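Putative branched chain amino acid ABC transporter, periplasmic amino acid-binding protein (Brucella ovis, PDB 4XFK) probably binds leucine, isoleucine, valine, threonine and alanine in the periplasm as the binding component of an ABC-type amino-acid transport system. Local coordinates at residues G116-E121 against R133-A138; A139-T144 against T243-Q248; I263-F268 against F352-Q357; P267-A272 against F374-T379. The protein carries 1 engineered substitution. All blocks are in the same frame, centred on the assembly; numbering follows the deposited sequence.

Contact 1 (G116-E121 against R133-A138); sequences GAEALE and RFSPNA. With NA (sodium ion), chain D; ACT (acetate ion), chain B.
Arg-133 reaches across to the backbone of 116-121 and holds it by two carbonyls. Its NH2 donates to Ala-117 O at 2.8 Å, on a lone pair and in the guanidinium plane, and to Ala-119 O at 2.7 Å, where the donor stands above the carbonyl plane. A weak bond from NH1 also goes to Ala-119 O. The CB of Asn-137 rests 3.4 Å above one guanidinium face, toward its rim, while NE and NH1 are fixed further out by Gln-349 and Thr-123. Beyond Arg-133, Ala-138 N donates to Glu-118 O at 3.0 Å. Glu-118 has CG anti to its carbonyl carbon (chi1 -53°), and its extended chain runs beside Pro-136, OE1 3.6 Å from Pro-136 CB; that carboxylate makes a salt bridge with Arg-141, an engineered residue. Glu-118 N points almost straight (171°) at an acetate oxygen, OXT, 2.9 Å away, and that acetate also bonds Tyr-166 and Ser-88. Gly-116 O binds the sodium ion at 2.3 Å, with Tyr-31, Gly-85 and two waters completing the site. Loops meeting in this way at the C-terminal ends of strands 111-114 and 131-133 are characteristic of the parallel-sheet lobe of a periplasmic binding protein.

Contact 2 (A139-T144 against T243-Q248); sequences AIRFKT and TSFLDQ. Engineered in segment 139-144: Arg-141 (natural residue His).
Arg-141, an engineered residue where the natural sequence has histidine, extends from helix 138-152 over Ser-244, in the loop that leaves strand 240-243 of the second sheet of this periplasmic binding protein fold. CB lies 4.2 Å from Ser-244 CB, and CG 3.9 Å from it. The bend at chi2 (-71°) places CD closer, 3.6 Å from that same carbon, and NE stays within van der Waals range of it, its salt-bridge partner being Glu-118. At CZ and the tip, one guanidinium face receives Ser-244 O and Phe-245 CE1. NH1 is 3.4 Å from Ser-244 O, but the angle is too poor for a hydrogen bond, and NH1 donates instead to Ser-265 O. NH2 meets CE1 of Phe-245 at 3.6 Å, near the plane of the ring and at its edge; guanidinium and ring planes stand 74° apart, so this is no parallel stack. One residue further along the helix, Phe-142 brings CE2 and CZ obliquely to Ser-244, with CZ 3.8 Å from OG; its ring also touches Val-172, Thr-175 and Val-176 of helix 167-184. At the end of strand 240-243, Thr-243 OG1 bonds Ile-263 O and, in an ST motif, accepts from Leu-246 N at 3.2 Å.

Contact 3 (I263-F268 against F352-Q357); sequences IVSTPF and FPMVVQ
Strands 263-266 and 350-360 are antiparallel neighbours in the mixed sheet of the second lobe, their short axes 4.6 Å apart and 168° between directions. Val-264 and Gln-357 form one hydrogen-bonded pair, Thr-266 and Val-355 the next, with Ser-265 and Val-356 as the non-hydrogen-bonded pair between them. Val-355 N donates to Thr-266 O at 2.8 Å, nearly along the C=O axis, and Val-264 O receives Gln-357 N in the same manner. On the face carrying Val-264, Thr-266, Val-355 and Gln-357, the extended glutamine chain carries its amide to Thr-266, the two side chains crossing at about a right angle. NE2 donates to Thr-266 OG1 at 2.9 Å and to Val-355 O at 3.0 Å, both partners lying in the amide plane; Thr-266 N comes to Val-355 O from the opposite side of that carbonyl's plane. Thr-266 OG1 also accepts from Phe-268 N, an ST turn just where strand 263-266 ends. Around Ser-265 and Val-356 the contacts are mostly apolar. Met-354, bent at chi2 and chi3 (-75°), lays CE 3.4 Å from Ser-265 OG, which has its polar partner in Thr-144, and SD alongside the ring of Pro-267, while Ile-263 CG2 touches Val-356 CG1 at 3.7 Å. Where the strands part, one water donates to both Pro-267 O and Pro-353 O. Gripping both a side-chain oxygen and a backbone carbonyl, the Gln-357 amide is fixed in its rotation; its nitrogen is satisfied by the two strands and its oxygen by Asn-269 of the following loop.

Contact 4 (P267-A272 against F374-T379); sequences PFNPEA and FLPFKT. With ACT (acetate ion), chain C.
The amide of Asn-269 has the ring of Pro-376 over one face and Phe-374 O at its edge, in the amide plane. Pro-376 CD and CG come over the OD1 side of that face, 3.3 Å and 3.5 Å from OD1, and the two side chains cross at about a right angle. Chi1 of Asn-269 (178°) sets CG anti to the backbone N, and CB already points to strand 373-380. ND2 donates to Phe-374 O at 2.9 Å and a fairly straight 165°, though the donor stands well above the carbonyl plane. The oxygen of the same amide accepts from Glu-271 N at 2.9 Å, an Asx turn that overlaps the type I turn from Asn-269 to Ala-272. Apolar contact is made beside it, Ala-272 CB touching Pro-376 CB at 4.1 Å. Glu-271 OE1, whose hydrogen bond comes from Arg-364 N, lies near Leu-375 CD1. Thr-379 OG1 donates to an acetate oxygen, OXT, at 2.8 Å, and the methyl of that ion packs on Ala-272. One buried amide thus serves two tasks: its oxygen shapes the turn, and its nitrogen, through Phe-374 O and Gln-357, ties that turn to two strands of the sheet.

Overall arrangement
Contacts 1, 2 and 3 are buried, whereas contact 4 lies nearer the surface, its centre about 16 Å from that of the chain. Contact 3 joins two strands of the mixed sheet, and contact 4 sets a loop against a third; they share Pro-267 and Phe-268, and Val-356 N to Lys-378 O probably joins them by a further hydrogen bond. Contact 1 lies at the parallel sheet and supplies one sodium ligand; Glu-118 there is linked to contact 2 through Arg-141, which also probably bonds Ser-265 of contact 3. Their chemistry differs accordingly: arginine to carbonyls in contact 1, van der Waals touching in contact 2, backbone ladder in contact 3, and a single side-chain amide hydrogen bond in contact 4.

Contact 1 (G116-E121 against R133-A138)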
# COMPACT_ATOMS: atom_id res chain seq x y z
N GLY A 116 0.84 2.25 -3.78
CA GLY A 116 0.49 1.05 -3.05
C GLY A 116 0.79 -0.31 -3.64
O GLY A 116 0.28 -1.31 -3.12
N ALA A 117 1.57 -0.38 -4.71
CA ALA A 117 2.00 -1.69 -5.22
C ALA A 117 3.23 -2.09 -4.42
O ALA A 117 4.25 -1.39 -4.46
CB ALA A 117 2.30 -1.60 -6.68
N GLU A 118 3.13 -3.20 -3.69
CA GLU A 118 4.04 -3.47 -2.58
C GLU A 118 5.12 -4.54 -2.83
O GLU A 118 5.91 -4.86 -1.94
CB GLU A 118 3.24 -3.75 -1.29
CG GLU A 118 2.24 -2.62 -0.99
CD GLU A 118 1.72 -2.59 0.43
OE1 GLU A 118 2.36 -3.15 1.35
OE2 GLU A 118 0.65 -1.97 0.63
N ALA A 119 5.18 -5.07 -4.05
CA ALA A 119 6.21 -6.06 -4.38
C ALA A 119 7.62 -5.48 -4.28
O ALA A 119 7.87 -4.33 -4.64
CB ALA A 119 5.98 -6.62 -5.77
N LEU A 120 8.56 -6.29 -3.81
CA LEU A 120 9.92 -5.82 -3.57
C LEU A 120 10.61 -5.21 -4.79
O LEU A 120 11.32 -4.22 -4.67
CB LEU A 120 10.78 -6.97 -3.04
CG LEU A 120 10.36 -7.47 -1.66
CD1 LEU A 120 11.15 -8.70 -1.29
CD2 LEU A 120 10.53 -6.39 -0.63
N GLU A 121 10.42 -5.81 -5.97
CA GLU A 121 11.18 -5.43 -7.15
C GLU A 121 11.05 -3.96 -7.53
O GLU A 121 11.96 -3.39 -8.14
CB GLU A 121 10.80 -6.31 -8.35
CG GLU A 121 9.37 -6.13 -8.84
CD GLU A 121 9.06 -6.92 -10.10
OE1 GLU A 121 9.97 -7.62 -10.59
OE2 GLU A 121 7.92 -6.83 -10.61
N ARG A 133 7.91 5.03 -4.60
CA ARG A 133 6.94 4.25 -3.83
C ARG A 133 6.64 4.92 -2.49
O ARG A 133 7.55 5.20 -1.70
CB ARG A 133 7.40 2.80 -3.61
CG ARG A 133 6.53 2.09 -2.58
CD ARG A 133 6.42 0.59 -2.77
NE ARG A 133 7.70 -0.10 -2.69
CZ ARG A 133 7.89 -1.31 -3.19
NH1 ARG A 133 9.07 -1.90 -3.10
NH2 ARG A 133 6.88 -1.91 -3.81
N PHE A 134 5.36 5.17 -2.25
CA PHE A 134 4.91 5.89 -1.06
C PHE A 134 4.30 4.99 0.01
O PHE A 134 3.97 5.45 1.12
CB PHE A 134 3.94 7.00 -1.46
CG PHE A 134 4.58 8.05 -2.31
CD1 PHE A 134 5.22 9.14 -1.74
CD2 PHE A 134 4.58 7.93 -3.69
CE1 PHE A 134 5.80 10.12 -2.53
CE2 PHE A 134 5.19 8.89 -4.49
CZ PHE A 134 5.80 9.98 -3.90
N SER A 135 4.18 3.71 -0.31
CA SER A 135 3.52 2.74 0.54
C SER A 135 4.54 1.79 1.17
O SER A 135 5.73 1.85 0.86
CB SER A 135 2.55 1.92 -0.32
OG SER A 135 3.28 1.15 -1.25
N PRO A 136 4.07 0.91 2.07
CA PRO A 136 4.96 -0.19 2.47
C PRO A 136 5.31 -1.11 1.30
O PRO A 136 4.82 -0.96 0.17
CB PRO A 136 4.14 -0.96 3.51
CG PRO A 136 3.16 0.06 4.04
CD PRO A 136 2.81 0.90 2.84
N ASN A 137 6.20 -2.04 1.59
CA ASN A 137 6.50 -3.14 0.69
C ASN A 137 6.47 -4.43 1.51
O ASN A 137 6.26 -4.39 2.73
CB ASN A 137 7.84 -2.92 -0.03
CG ASN A 137 9.00 -2.81 0.94
OD1 ASN A 137 9.16 -3.64 1.83
ND2 ASN A 137 9.81 -1.76 0.77
N ALA A 138 6.67 -5.58 0.86
CA ALA A 138 6.54 -6.85 1.56
C ALA A 138 7.44 -6.95 2.78
O ALA A 138 7.05 -7.50 3.81
CB ALA A 138 6.83 -8.01 0.61
NA NA D . -1.96 -1.69 -3.20
C ACT B . 0.04 -5.79 -4.48
O ACT B . -0.12 -6.46 -5.52
OXT ACT B . 0.94 -4.92 -4.50
CH3 ACT B . -0.83 -6.02 -3.28
O HOH W 1 -1.74 -2.47 -1.08
O HOH W 2 -3.54 -3.20 -3.64

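Contact 2 (A139-T144 against T243-Q248)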
# COMPACT_ATOMS: atom_id res chain seq x y z
N ALA A 139 8.65 -6.43 2.66
CA ALA A 139 9.61 -6.50 3.76
C ALA A 139 9.16 -5.68 4.96
O ALA A 139 9.19 -6.14 6.10
CB ALA A 139 11.00 -6.07 3.30
N ILE A 140 8.72 -4.45 4.69
CA ILE A 140 8.25 -3.59 5.76
C ILE A 140 7.00 -4.19 6.43
O ILE A 140 6.92 -4.24 7.67
CB ILE A 140 7.94 -2.17 5.24
CG1 ILE A 140 9.22 -1.51 4.68
CG2 ILE A 140 7.29 -1.33 6.33
CD1 ILE A 140 8.97 -0.20 3.94
N ARG A 141 6.04 -4.63 5.63
CA ARG A 141 4.81 -5.21 6.17
C ARG A 141 5.10 -6.37 7.12
O ARG A 141 4.58 -6.43 8.24
CB ARG A 141 3.90 -5.73 5.05
CG ARG A 141 3.24 -4.68 4.18
CD ARG A 141 2.15 -3.90 4.88
NE ARG A 141 1.42 -3.11 3.88
CZ ARG A 141 0.39 -2.31 4.15
NH1 ARG A 141 -0.06 -2.20 5.39
NH2 ARG A 141 -0.18 -1.62 3.18
N PHE A 142 5.92 -7.31 6.66
CA PHE A 142 6.00 -8.58 7.38
C PHE A 142 7.04 -8.63 8.48
O PHE A 142 6.87 -9.36 9.45
CB PHE A 142 5.93 -9.78 6.43
CG PHE A 142 4.55 -9.95 5.89
CD1 PHE A 142 3.61 -10.67 6.61
CD2 PHE A 142 4.14 -9.25 4.76
CE1 PHE A 142 2.30 -10.76 6.18
CE2 PHE A 142 2.83 -9.32 4.32
CZ PHE A 142 1.90 -10.06 5.04
N LYS A 143 8.08 -7.81 8.39
CA LYS A 143 8.97 -7.60 9.52
C LYS A 143 8.20 -6.94 10.65
O LYS A 143 8.22 -7.39 11.79
CB LYS A 143 10.13 -6.69 9.12
CG LYS A 143 10.89 -6.15 10.32
CD LYS A 143 11.86 -5.03 9.94
CE LYS A 143 11.14 -3.70 9.69
NZ LYS A 143 10.73 -3.51 8.27
N THR A 144 7.50 -5.84 10.33
CA THR A 144 6.80 -5.11 11.39
C THR A 144 5.67 -5.90 12.03
O THR A 144 5.53 -5.86 13.25
CB THR A 144 6.31 -3.69 10.96
OG1 THR A 144 5.39 -3.79 9.87
CG2 THR A 144 7.48 -2.79 10.56
N THR A 243 -1.33 -10.10 9.12
CA THR A 243 -1.62 -9.67 7.76
C THR A 243 -1.10 -8.29 7.44
O THR A 243 -0.72 -7.51 8.33
CB THR A 243 -3.15 -9.62 7.52
OG1 THR A 243 -3.70 -8.49 8.22
CG2 THR A 243 -3.83 -10.91 7.97
N SER A 244 -1.14 -7.97 6.15
CA SER A 244 -0.96 -6.62 5.66
C SER A 244 -2.28 -5.92 5.37
O SER A 244 -2.33 -4.70 5.43
CB SER A 244 -0.11 -6.64 4.39
OG SER A 244 -0.54 -7.65 3.48
N PHE A 245 -3.34 -6.68 5.08
CA PHE A 245 -4.54 -6.09 4.48
C PHE A 245 -5.86 -6.46 5.17
O PHE A 245 -6.93 -6.29 4.58
CB PHE A 245 -4.65 -6.45 2.99
CG PHE A 245 -3.45 -6.03 2.18
CD1 PHE A 245 -2.94 -4.74 2.27
CD2 PHE A 245 -2.84 -6.93 1.32
CE1 PHE A 245 -1.82 -4.37 1.53
CE2 PHE A 245 -1.74 -6.56 0.57
CZ PHE A 245 -1.22 -5.28 0.67
N LEU A 246 -5.81 -6.92 6.42
CA LEU A 246 -7.05 -7.33 7.07
C LEU A 246 -8.05 -6.19 7.25
O LEU A 246 -9.25 -6.44 7.33
CB LEU A 246 -6.78 -8.00 8.42
CG LEU A 246 -7.96 -8.74 9.04
CD1 LEU A 246 -8.44 -9.89 8.17
CD2 LEU A 246 -7.61 -9.23 10.43
N ASP A 247 -7.57 -4.94 7.30
CA ASP A 247 -8.49 -3.82 7.51
C ASP A 247 -9.20 -3.36 6.22
O ASP A 247 -9.93 -2.37 6.24
CB ASP A 247 -7.83 -2.65 8.24
CG ASP A 247 -6.70 -2.02 7.46
OD1 ASP A 247 -6.09 -2.73 6.64
OD2 ASP A 247 -6.42 -0.83 7.67
N GLN A 248 -9.02 -4.08 5.12
CA GLN A 248 -9.90 -3.87 3.98
C GLN A 248 -11.34 -4.07 4.43
O GLN A 248 -11.65 -5.05 5.10
CB GLN A 248 -9.59 -4.84 2.84
CG GLN A 248 -10.58 -4.67 1.68
CD GLN A 248 -10.22 -5.44 0.43
OE1 GLN A 248 -9.35 -6.32 0.45
NE2 GLN A 248 -10.86 -5.10 -0.68

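Contact 3 (I263-F268 against F352-Q357)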
# COMPACT_ATOMS: atom_id res chain seq x y z
N ILE A 263 -4.39 -9.77 13.42
CA ILE A 263 -3.39 -8.71 13.45
C ILE A 263 -3.12 -8.14 12.06
O ILE A 263 -3.14 -8.87 11.05
CB ILE A 263 -2.05 -9.26 14.02
CG1 ILE A 263 -2.26 -10.03 15.34
CG2 ILE A 263 -1.02 -8.15 14.23
CD1 ILE A 263 -2.76 -9.16 16.48
N VAL A 264 -2.86 -6.85 12.00
CA VAL A 264 -2.45 -6.19 10.76
C VAL A 264 -1.40 -5.14 11.11
O VAL A 264 -1.41 -4.60 12.21
CB VAL A 264 -3.67 -5.55 10.03
CG1 VAL A 264 -4.20 -4.34 10.80
CG2 VAL A 264 -3.34 -5.18 8.58
N SER A 265 -0.47 -4.89 10.19
CA SER A 265 0.47 -3.78 10.32
C SER A 265 0.26 -2.85 9.13
O SER A 265 0.30 -3.30 7.98
CB SER A 265 1.91 -4.29 10.34
OG SER A 265 2.79 -3.19 10.50
N THR A 266 0.00 -1.57 9.42
CA THR A 266 -0.29 -0.59 8.37
C THR A 266 0.33 0.76 8.72
O THR A 266 0.78 0.95 9.85
CB THR A 266 -1.81 -0.37 8.17
OG1 THR A 266 -2.27 0.55 9.16
CG2 THR A 266 -2.61 -1.66 8.21
N PRO A 267 0.34 1.71 7.77
CA PRO A 267 0.91 3.03 8.10
C PRO A 267 0.02 3.92 8.98
O PRO A 267 0.39 5.07 9.21
CB PRO A 267 1.06 3.70 6.72
CG PRO A 267 1.00 2.59 5.72
CD PRO A 267 0.11 1.56 6.32
N PHE A 268 -1.11 3.42 9.47
CA PHE A 268 -2.06 4.31 10.12
C PHE A 268 -3.06 3.60 11.03
O PHE A 268 -3.47 2.46 10.76
CB PHE A 268 -2.84 5.09 9.05
CG PHE A 268 -3.95 5.94 9.60
CD1 PHE A 268 -3.67 7.14 10.24
CD2 PHE A 268 -5.27 5.54 9.49
CE1 PHE A 268 -4.70 7.93 10.76
CE2 PHE A 268 -6.30 6.32 10.01
CZ PHE A 268 -6.01 7.51 10.64
N PHE A 352 8.47 6.05 6.78
CA PHE A 352 7.29 6.43 7.54
C PHE A 352 7.07 5.41 8.65
O PHE A 352 7.56 4.29 8.56
CB PHE A 352 6.06 6.46 6.62
CG PHE A 352 5.95 5.26 5.72
CD1 PHE A 352 5.47 4.05 6.22
CD2 PHE A 352 6.36 5.32 4.40
CE1 PHE A 352 5.42 2.93 5.44
CE2 PHE A 352 6.30 4.19 3.60
CZ PHE A 352 5.82 2.99 4.12
N PRO A 353 6.33 5.80 9.70
CA PRO A 353 6.04 4.84 10.78
C PRO A 353 5.04 3.76 10.37
O PRO A 353 4.26 3.93 9.44
CB PRO A 353 5.43 5.72 11.89
CG PRO A 353 5.60 7.12 11.46
CD PRO A 353 5.80 7.14 9.98
N MET A 354 5.09 2.64 11.10
CA MET A 354 4.15 1.54 10.93
C MET A 354 3.48 1.23 12.27
O MET A 354 4.12 1.26 13.31
CB MET A 354 4.86 0.30 10.40
CG MET A 354 5.30 0.43 8.94
SD MET A 354 3.92 0.51 7.77
CE MET A 354 3.39 -1.20 7.78
N VAL A 355 2.20 0.92 12.21
CA VAL A 355 1.42 0.66 13.41
C VAL A 355 0.86 -0.75 13.34
O VAL A 355 0.14 -1.10 12.41
CB VAL A 355 0.23 1.63 13.50
CG1 VAL A 355 -0.47 1.50 14.84
CG2 VAL A 355 0.71 3.03 13.29
N VAL A 356 1.20 -1.55 14.34
CA VAL A 356 0.69 -2.91 14.43
C VAL A 356 -0.56 -2.90 15.31
O VAL A 356 -0.57 -2.28 16.38
CB VAL A 356 1.74 -3.90 14.95
CG1 VAL A 356 1.29 -5.32 14.67
CG2 VAL A 356 3.08 -3.63 14.25
N GLN A 357 -1.61 -3.57 14.83
CA GLN A 357 -2.96 -3.43 15.36
C GLN A 357 -3.63 -4.78 15.54
O GLN A 357 -3.41 -5.71 14.74
CB GLN A 357 -3.80 -2.60 14.38
CG GLN A 357 -3.26 -1.20 14.12
CD GLN A 357 -3.67 -0.66 12.77
OE1 GLN A 357 -4.85 -0.41 12.53
NE2 GLN A 357 -2.70 -0.47 11.88
O HOH W 3 2.82 6.16 8.52

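Contact 4 (P267-A272 against F374-T379)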
# COMPACT_ATOMS: atom_id res chain seq x y z
N PRO A 267 0.34 1.71 7.77
CA PRO A 267 0.91 3.03 8.10
C PRO A 267 0.02 3.92 8.98
O PRO A 267 0.39 5.07 9.21
CB PRO A 267 1.06 3.70 6.72
CG PRO A 267 1.00 2.59 5.72
CD PRO A 267 0.11 1.56 6.32
N PHE A 268 -1.11 3.42 9.47
CA PHE A 268 -2.06 4.31 10.12
C PHE A 268 -3.06 3.60 11.03
O PHE A 268 -3.47 2.46 10.76
CB PHE A 268 -2.84 5.09 9.05
CG PHE A 268 -3.95 5.94 9.60
CD1 PHE A 268 -3.67 7.14 10.24
CD2 PHE A 268 -5.27 5.54 9.49
CE1 PHE A 268 -4.70 7.93 10.76
CE2 PHE A 268 -6.30 6.32 10.01
CZ PHE A 268 -6.01 7.51 10.64
N ASN A 269 -3.45 4.27 12.10
CA ASN A 269 -4.64 3.89 12.84
C ASN A 269 -5.19 5.18 13.44
O ASN A 269 -4.42 6.03 13.87
CB ASN A 269 -4.29 2.86 13.93
CG ASN A 269 -5.49 2.46 14.76
OD1 ASN A 269 -5.93 3.21 15.61
ND2 ASN A 269 -6.01 1.26 14.52
N PRO A 270 -6.53 5.35 13.44
CA PRO A 270 -7.10 6.59 13.96
C PRO A 270 -6.65 6.97 15.38
O PRO A 270 -6.60 8.16 15.68
CB PRO A 270 -8.61 6.31 13.98
CG PRO A 270 -8.80 5.30 12.90
CD PRO A 270 -7.55 4.46 12.87
N GLU A 271 -6.34 5.98 16.22
CA GLU A 271 -5.95 6.23 17.62
C GLU A 271 -4.45 6.13 17.86
O GLU A 271 -4.01 6.14 19.01
CB GLU A 271 -6.56 5.19 18.55
CG GLU A 271 -8.04 4.98 18.47
CD GLU A 271 -8.48 3.87 19.40
OE1 GLU A 271 -9.06 2.88 18.92
OE2 GLU A 271 -8.22 3.98 20.62
N ALA A 272 -3.66 6.00 16.80
CA ALA A 272 -2.24 5.74 16.98
C ALA A 272 -1.39 6.98 17.19
O ALA A 272 -0.28 6.89 17.71
CB ALA A 272 -1.69 4.91 15.82
N PHE A 374 -9.93 -2.08 14.75
CA PHE A 374 -8.49 -2.22 14.85
C PHE A 374 -7.94 -1.32 15.94
O PHE A 374 -8.11 -0.11 15.91
CB PHE A 374 -7.86 -1.96 13.48
CG PHE A 374 -8.20 -3.04 12.49
CD1 PHE A 374 -9.34 -2.96 11.71
CD2 PHE A 374 -7.40 -4.17 12.38
CE1 PHE A 374 -9.67 -3.97 10.81
CE2 PHE A 374 -7.72 -5.18 11.48
CZ PHE A 374 -8.86 -5.08 10.70
N LEU A 375 -7.29 -1.95 16.92
CA LEU A 375 -6.74 -1.25 18.07
C LEU A 375 -5.22 -1.30 17.96
O LEU A 375 -4.65 -2.38 17.87
CB LEU A 375 -7.17 -1.96 19.36
CG LEU A 375 -6.67 -1.36 20.67
CD1 LEU A 375 -7.48 -0.13 21.03
CD2 LEU A 375 -6.73 -2.40 21.80
N PRO A 376 -4.57 -0.13 17.94
CA PRO A 376 -3.10 -0.11 17.82
C PRO A 376 -2.42 -0.57 19.11
O PRO A 376 -2.90 -0.23 20.20
CB PRO A 376 -2.79 1.37 17.56
CG PRO A 376 -3.91 2.11 18.23
CD PRO A 376 -5.13 1.22 18.13
N PHE A 377 -1.33 -1.33 19.00
CA PHE A 377 -0.58 -1.73 20.19
C PHE A 377 0.93 -1.50 20.11
O PHE A 377 1.62 -1.62 21.12
CB PHE A 377 -0.90 -3.17 20.62
CG PHE A 377 -0.50 -4.22 19.62
CD1 PHE A 377 0.80 -4.70 19.58
CD2 PHE A 377 -1.44 -4.76 18.75
CE1 PHE A 377 1.17 -5.68 18.67
CE2 PHE A 377 -1.07 -5.74 17.84
CZ PHE A 377 0.23 -6.21 17.81
N LYS A 378 1.43 -1.18 18.93
CA LYS A 378 2.86 -0.91 18.75
C LYS A 378 3.07 -0.03 17.53
O LYS A 378 2.55 -0.33 16.45
CB LYS A 378 3.65 -2.21 18.59
CG LYS A 378 5.14 -2.02 18.26
CD LYS A 378 5.88 -1.34 19.40
CE LYS A 378 7.36 -1.18 19.07
NZ LYS A 378 8.11 -0.47 20.15
N THR A 379 3.82 1.05 17.69
CA THR A 379 4.20 1.88 16.55
C THR A 379 5.71 1.84 16.39
O THR A 379 6.45 2.10 17.34
CB THR A 379 3.76 3.33 16.71
OG1 THR A 379 2.33 3.40 16.70
CG2 THR A 379 4.32 4.19 15.58
C ACT C . 0.24 2.74 19.73
O ACT C . 0.58 2.16 20.79
OXT ACT C . 0.77 2.29 18.69
CH3 ACT C . -0.74 3.88 19.71